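Side-chain contact in beta-mannosidase (Trichoderma harzianum, PDB 4CVU), which probably hydrolyses terminal beta-mannosidic linkages at the non-reducing ends of oligosaccharides, as a fungal beta-mannosidase of glycoside hydrolase family 2: residues G356-T359 with D360-A364. Numbering follows the deposited sequence.
With NAG (2-acetamido-2-deoxy-beta-D-glucopyranose), chain F.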
ATOM      1  N   GLY A 356     -21.764 -22.877  41.758  1.00 40.18           N
ATOM      2  CA  GLY A 356     -22.202 -24.036  42.537  1.00 40.43           C
ATOM      3  C   GLY A 356     -23.640 -24.325  42.236  1.00 41.81           C
ATOM      4  O   GLY A 356     -24.245 -23.660  41.362  1.00 40.19           O
ATOM      5  N   ASN A 357     -24.209 -25.292  42.966  1.00 42.64           N
ATOM      6  CA  ASN A 357     -25.569 -25.747  42.684  1.00 44.58           C
ATOM      7  C   ASN A 357     -26.626 -24.650  42.820  1.00 45.23           C
ATOM      8  O   ASN A 357     -26.517 -23.773  43.678  1.00 43.92           O
ATOM      9  CB  ASN A 357     -25.986 -26.876  43.631  1.00 46.30           C
ATOM     10  CG  ASN A 357     -25.274 -28.183  43.377  1.00 48.55           C
ATOM     11  OD1 ASN A 357     -24.656 -28.401  42.345  1.00 46.91           O
ATOM     12  ND2 ASN A 357     -25.367 -29.073  44.351  1.00 52.61           N
ATOM     13  N   ILE A 358     -27.673 -24.756  42.008  1.00 45.82           N
ATOM     14  CA  ILE A 358     -28.867 -23.959  42.179  1.00 46.51           C
ATOM     15  C   ILE A 358     -29.536 -24.431  43.465  1.00 47.09           C
ATOM     16  O   ILE A 358     -29.876 -25.591  43.582  1.00 47.61           O
ATOM     17  CB  ILE A 358     -29.834 -24.105  40.969  1.00 46.01           C
ATOM     18  CG1 ILE A 358     -29.183 -23.616  39.664  1.00 45.06           C
ATOM     19  CG2 ILE A 358     -31.129 -23.344  41.198  1.00 46.58           C
ATOM     20  CD1 ILE A 358     -28.989 -22.118  39.574  1.00 44.77           C
ATOM     21  N   THR A 359     -29.747 -23.515  44.406  1.00 49.13           N
ATOM     22  CA  THR A 359     -30.233 -23.862  45.751  1.00 49.55           C
ATOM     23  C   THR A 359     -31.727 -24.147  45.780  1.00 51.26           C
ATOM     24  O   THR A 359     -32.470 -23.768  44.865  1.00 52.03           O
ATOM     25  CB  THR A 359     -29.959 -22.719  46.744  1.00 51.16           C
ATOM     26  OG1 THR A 359     -30.804 -21.613  46.447  1.00 53.76           O
ATOM     27  CG2 THR A 359     -28.495 -22.253  46.684  1.00 51.08           C
ATOM     28  N   ASP A 360     -32.189 -24.799  46.847  1.00 53.68           N
ATOM     29  CA  ASP A 360     -33.629 -25.059  47.016  1.00 54.54           C
ATOM     30  C   ASP A 360     -34.408 -23.753  46.990  1.00 54.10           C
ATOM     31  O   ASP A 360     -35.462 -23.663  46.374  1.00 53.65           O
ATOM     32  CB  ASP A 360     -33.911 -25.804  48.333  1.00 56.50           C
ATOM     33  CG  ASP A 360     -33.366 -27.195  48.335  1.00 57.06           C
ATOM     34  OD1 ASP A 360     -33.341 -27.809  47.255  1.00 61.64           O
ATOM     35  OD2 ASP A 360     -32.978 -27.701  49.407  1.00 58.58           O
ATOM     36  N   ALA A 361     -33.862 -22.743  47.666  1.00 54.59           N
ATOM     37  CA  ALA A 361     -34.400 -21.383  47.637  1.00 53.64           C
ATOM     38  C   ALA A 361     -34.551 -20.845  46.212  1.00 53.49           C
ATOM     39  O   ALA A 361     -35.575 -20.247  45.851  1.00 53.12           O
ATOM     40  CB  ALA A 361     -33.507 -20.456  48.461  1.00 53.92           C
ATOM     41  N   GLN A 362     -33.540 -21.036  45.387  1.00 53.77           N
ATOM     42  CA  GLN A 362     -33.635 -20.550  44.003  1.00 51.67           C
ATOM     43  C   GLN A 362     -34.710 -21.354  43.260  1.00 50.84           C
ATOM     44  O   GLN A 362     -35.525 -20.806  42.509  1.00 49.35           O
ATOM     45  CB  GLN A 362     -32.265 -20.678  43.305  1.00 53.45           C
ATOM     46  CG  GLN A 362     -31.273 -19.565  43.655  1.00 52.28           C
ATOM     47  CD  GLN A 362     -29.879 -19.798  43.070  1.00 49.69           C
ATOM     48  OE1 GLN A 362     -29.118 -20.648  43.546  1.00 48.40           O
ATOM     49  NE2 GLN A 362     -29.529 -19.021  42.046  1.00 48.81           N
ATOM     50  N   ILE A 363     -34.709 -22.665  43.465  1.00 52.25           N
ATOM     51  CA  ILE A 363     -35.701 -23.520  42.827  1.00 53.06           C
ATOM     52  C   ILE A 363     -37.136 -23.102  43.194  1.00 55.78           C
ATOM     53  O   ILE A 363     -37.990 -22.969  42.315  1.00 54.71           O
ATOM     54  CB  ILE A 363     -35.454 -25.002  43.142  1.00 54.12           C
ATOM     55  CG1 ILE A 363     -34.179 -25.471  42.404  1.00 53.69           C
ATOM     56  CG2 ILE A 363     -36.643 -25.837  42.700  1.00 54.55           C
ATOM     57  CD1 ILE A 363     -33.627 -26.800  42.859  1.00 54.07           C
ATOM     58  N   ALA A 364     -37.396 -22.877  44.481  1.00 55.93           N
ATOM     59  CA  ALA A 364     -38.730 -22.458  44.926  1.00 55.94           C
ATOM     60  C   ALA A 364     -39.108 -21.075  44.389  1.00 57.23           C
ATOM     61  O   ALA A 364     -40.294 -20.770  44.257  1.00 58.73           O
ATOM     62  CB  ALA A 364     -38.815 -22.473  46.439  1.00 58.40           C
TER
HETATM   63  C1  NAG F1001     -24.763 -30.400  44.312  1.00 46.55           C
HETATM   64  C2  NAG F1001     -24.280 -30.993  45.652  1.00 51.54           C
HETATM   65  C3  NAG F1001     -23.823 -32.428  45.502  1.00 51.50           C
HETATM   66  C4  NAG F1001     -24.889 -33.236  44.810  1.00 52.17           C
HETATM   67  C5  NAG F1001     -25.240 -32.573  43.477  1.00 50.61           C
HETATM   68  C6  NAG F1001     -26.378 -33.298  42.760  1.00 48.92           C
HETATM   69  C7  NAG F1001     -23.445 -29.216  47.126  1.00 53.31           C
HETATM   70  C8  NAG F1001     -22.272 -28.422  47.658  1.00 51.53           C
HETATM   71  N2  NAG F1001     -23.213 -30.188  46.234  1.00 51.71           N
HETATM   72  O3  NAG F1001     -23.631 -32.917  46.803  1.00 55.84           O
HETATM   73  O4  NAG F1001     -24.418 -34.541  44.604  1.00 57.46           O
HETATM   74  O5  NAG F1001     -25.693 -31.283  43.753  1.00 47.48           O
HETATM   75  O6  NAG F1001     -26.477 -32.776  41.454  1.00 48.01           O
HETATM   76  O7  NAG F1001     -24.575 -28.956  47.512  1.00 55.86           O
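The flat amide of Gln362 turns its oxygen back to the start of its own helix, where OE1 takes the backbone N-H of Thr359 at 3.1 Å. The bond is almost straight at the hydrogen (174°), but its donor is tilted out of the amide plane. On that same side Ile358 CD1 lies over the face of the amide, toward its nitrogen end, 4.0 Å from NE2; NE2 itself hydrogen-bonds to Asn372 OD1. The second flat amide, Asn357, carries a glycan through its covalent ND2-C1 bond to NAG, and its OD1 is hydrogen-bonded to Arg557, whose NH2 also hydrogen-bonds to the sugar. Thr359 answers Gln362 with OG1, which accepts from Gln362 N at 3.0 Å; chi1 of 70° sets this hydroxyl between the backbone N and the carbonyl carbon, facing the first turn. The two reciprocal bonds make a capping box, Thr359 being the N-cap of helix 360-365, which follows strand 351-354 at the protein surface. Thr359 O receives Ile363 N at 2.9 Å. With an alanine at Gln362, Thr359 N and Asn372 OD1 would probably lose their amide partner and the helix start would be less firmly fixed. Next to the box, Ile358 CG2 meets Gln362 CB at 3.6 Å and also touches Ile363 CG1.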